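Local coordinates for COG3291: FOG: PKD repeat (Clostridium thermocellum, PDB 1WMX), which is the family 30 carbohydrate-binding module of the modular enzyme CelJ, a probable cellulase, and probably holds the enzyme to cellulose-like glucan chains, at residues 14-23 and 33-41. Residues are numbered along the deposited sequence; the frame is centred on the assembly and turned at random.
Sequences FKDSPVVGWS and IGDTLPVDT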
# COMPACT_ATOMS: atom_id res chain seq x y z
N PHE B 14 -16.49 -12.09 7.53
CA PHE B 14 -17.84 -11.57 7.38
C PHE B 14 -18.82 -12.71 7.44
O PHE B 14 -18.60 -13.76 6.83
CB PHE B 14 -18.05 -10.86 6.05
CG PHE B 14 -19.50 -10.59 5.75
CD1 PHE B 14 -20.22 -9.65 6.49
CD2 PHE B 14 -20.19 -11.34 4.79
CE1 PHE B 14 -21.59 -9.46 6.28
CE2 PHE B 14 -21.56 -11.16 4.58
CZ PHE B 14 -22.26 -10.22 5.33
N LYS B 15 -19.92 -12.49 8.14
CA LYS B 15 -20.96 -13.50 8.24
C LYS B 15 -22.34 -12.90 8.03
O LYS B 15 -23.03 -13.21 7.05
CB LYS B 15 -20.89 -14.21 9.59
CG LYS B 15 -21.96 -15.27 9.76
CD LYS B 15 -21.63 -16.22 10.90
CE LYS B 15 -22.65 -17.36 10.98
NZ LYS B 15 -22.25 -18.38 12.00
N ASP B 16 -22.74 -12.00 8.92
CA ASP B 16 -24.06 -11.41 8.80
C ASP B 16 -24.17 -9.95 9.25
O ASP B 16 -25.23 -9.34 9.10
CB ASP B 16 -25.05 -12.24 9.62
CG ASP B 16 -24.67 -12.31 11.09
OD1 ASP B 16 -25.41 -12.95 11.86
OD2 ASP B 16 -23.63 -11.72 11.47
N SER B 17 -23.09 -9.38 9.77
CA SER B 17 -23.15 -8.01 10.25
C SER B 17 -22.01 -7.09 9.82
O SER B 17 -20.96 -7.55 9.39
CB SER B 17 -23.26 -8.04 11.78
OG SER B 17 -22.25 -8.88 12.32
N PRO B 18 -22.22 -5.76 9.96
CA PRO B 18 -21.23 -4.75 9.58
C PRO B 18 -19.86 -5.09 10.11
O PRO B 18 -19.70 -5.45 11.27
CB PRO B 18 -21.81 -3.47 10.18
CG PRO B 18 -23.27 -3.67 9.97
CD PRO B 18 -23.44 -5.09 10.47
N VAL B 19 -18.86 -4.99 9.24
CA VAL B 19 -17.50 -5.32 9.64
C VAL B 19 -16.68 -4.07 9.94
O VAL B 19 -16.70 -3.11 9.18
CB VAL B 19 -16.78 -6.14 8.54
CG1 VAL B 19 -15.39 -6.57 9.03
CG2 VAL B 19 -17.63 -7.35 8.18
N VAL B 20 -15.96 -4.10 11.06
CA VAL B 20 -15.11 -2.99 11.47
C VAL B 20 -13.93 -2.85 10.50
O VAL B 20 -13.27 -3.83 10.16
CB VAL B 20 -14.58 -3.22 12.92
CG1 VAL B 20 -13.42 -2.27 13.22
CG2 VAL B 20 -15.71 -2.99 13.92
N GLY B 21 -13.69 -1.63 10.04
CA GLY B 21 -12.60 -1.38 9.10
C GLY B 21 -12.77 -0.00 8.47
O GLY B 21 -13.38 0.88 9.07
N TRP B 22 -12.24 0.18 7.27
CA TRP B 22 -12.36 1.46 6.58
C TRP B 22 -12.39 1.24 5.08
O TRP B 22 -11.54 0.55 4.54
CB TRP B 22 -11.17 2.38 6.92
CG TRP B 22 -11.35 3.82 6.49
CD1 TRP B 22 -11.84 4.86 7.24
CD2 TRP B 22 -11.08 4.36 5.18
NE1 TRP B 22 -11.89 6.01 6.48
CE2 TRP B 22 -11.43 5.73 5.22
CE3 TRP B 22 -10.58 3.82 3.98
CZ2 TRP B 22 -11.29 6.58 4.10
CZ3 TRP B 22 -10.44 4.66 2.87
CH2 TRP B 22 -10.80 6.02 2.94
N SER B 23 -13.39 1.82 4.43
CA SER B 23 -13.55 1.74 2.99
C SER B 23 -13.71 3.18 2.51
O SER B 23 -14.35 3.98 3.19
CB SER B 23 -14.80 0.93 2.62
OG SER B 23 -14.64 -0.43 2.95
N ILE B 33 -20.94 3.32 4.35
CA ILE B 33 -21.77 3.79 5.45
C ILE B 33 -20.92 3.62 6.70
O ILE B 33 -20.39 2.54 6.95
CB ILE B 33 -23.10 3.00 5.55
CG1 ILE B 33 -23.87 3.44 6.79
CG2 ILE B 33 -22.83 1.50 5.55
CD1 ILE B 33 -25.32 2.95 6.84
N GLY B 34 -20.75 4.70 7.48
CA GLY B 34 -19.93 4.62 8.67
C GLY B 34 -18.51 4.28 8.29
O GLY B 34 -17.76 3.67 9.06
N ASP B 35 -18.14 4.68 7.08
CA ASP B 35 -16.83 4.43 6.48
C ASP B 35 -16.47 2.96 6.33
O ASP B 35 -15.31 2.57 6.42
CB ASP B 35 -15.72 5.16 7.25
CG ASP B 35 -15.87 6.67 7.15
OD1 ASP B 35 -15.98 7.19 6.01
OD2 ASP B 35 -15.86 7.33 8.21
N THR B 36 -17.49 2.13 6.11
CA THR B 36 -17.26 0.71 5.89
C THR B 36 -18.29 0.19 4.89
O THR B 36 -19.20 0.91 4.49
CB THR B 36 -17.28 -0.11 7.22
OG1 THR B 36 -16.87 -1.46 6.95
CG2 THR B 36 -18.67 -0.13 7.85
N LEU B 37 -18.15 -1.07 4.48
CA LEU B 37 -19.07 -1.64 3.52
C LEU B 37 -20.49 -1.83 4.06
O LEU B 37 -20.69 -2.26 5.20
CB LEU B 37 -18.52 -2.98 3.01
CG LEU B 37 -17.79 -2.99 1.66
CD1 LEU B 37 -17.03 -1.70 1.41
CD2 LEU B 37 -16.86 -4.19 1.62
N PRO B 38 -21.50 -1.51 3.24
CA PRO B 38 -22.87 -1.68 3.70
C PRO B 38 -23.28 -3.16 3.66
O PRO B 38 -22.77 -3.92 2.85
CB PRO B 38 -23.67 -0.83 2.72
CG PRO B 38 -22.89 -1.00 1.43
CD PRO B 38 -21.44 -0.92 1.89
N VAL B 39 -24.18 -3.55 4.56
CA VAL B 39 -24.66 -4.93 4.61
C VAL B 39 -26.02 -4.98 3.92
O VAL B 39 -26.97 -4.31 4.33
CB VAL B 39 -24.78 -5.44 6.07
CG1 VAL B 39 -25.34 -6.87 6.09
CG2 VAL B 39 -23.42 -5.42 6.74
N ASP B 40 -26.09 -5.77 2.85
CA ASP B 40 -27.30 -5.91 2.07
C ASP B 40 -28.22 -6.95 2.71
O ASP B 40 -27.86 -8.12 2.86
CB ASP B 40 -26.93 -6.30 0.64
CG ASP B 40 -27.96 -5.85 -0.36
OD1 ASP B 40 -27.59 -5.66 -1.55
OD2 ASP B 40 -29.14 -5.69 0.02
N THR B 41 -29.41 -6.50 3.08
CA THR B 41 -30.39 -7.37 3.71
C THR B 41 -31.42 -7.86 2.70
O THR B 41 -32.26 -8.71 3.01
CB THR B 41 -31.09 -6.64 4.86
OG1 THR B 41 -31.94 -7.56 5.56
CG2 THR B 41 -31.94 -5.50 4.33
O HOH W 1 -18.93 -3.79 6.81
O HOH W 2 -15.27 2.61 9.46
O HOH W 3 -14.40 -1.29 5.23
O HOH W 4 -15.03 6.52 3.53
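F14 CE1 meets V39 CG2 at 4.5 Å, a loose apolar touch that opens the contact. The same methyl, set beside the backbone N of V39 by a chi1 of 178°, packs against N, CA, CD and CG of the P18 ring, 3.7 Å from P18 CG, the two side chains roughly perpendicular to each other. V19 turns its backbone to the other segment: T36 OG1 donates to V19 O (2.8 Å), almost in line with the carbonyl, while one water accepts from V19 N and donates to L37 O. At G21 strand 21-25 begins, and a water sits within hydrogen-bonding distance of both G21 O and G34 O. W22, stacked on Y113 of the second subunit, sends CD1 and NE1 past D35 CB, ring and carboxylate planes only 22° apart, and its CA-H points at D35 O (3.2 Å). That carbonyl also accepts S23 N (2.9 Å), which approaches from above its plane. S23 OG, hydrogen-bonded to S66, has L37 CD1 packed beside it. The type I' turn I33-T36 thus docks on strand 21-25, outermost in the five-stranded sheet and paired with strand 64-69; strand 39-40 pairs with strand 48-55 of the opposing sheet, so the contact bridges the two sheets of the beta-sandwich.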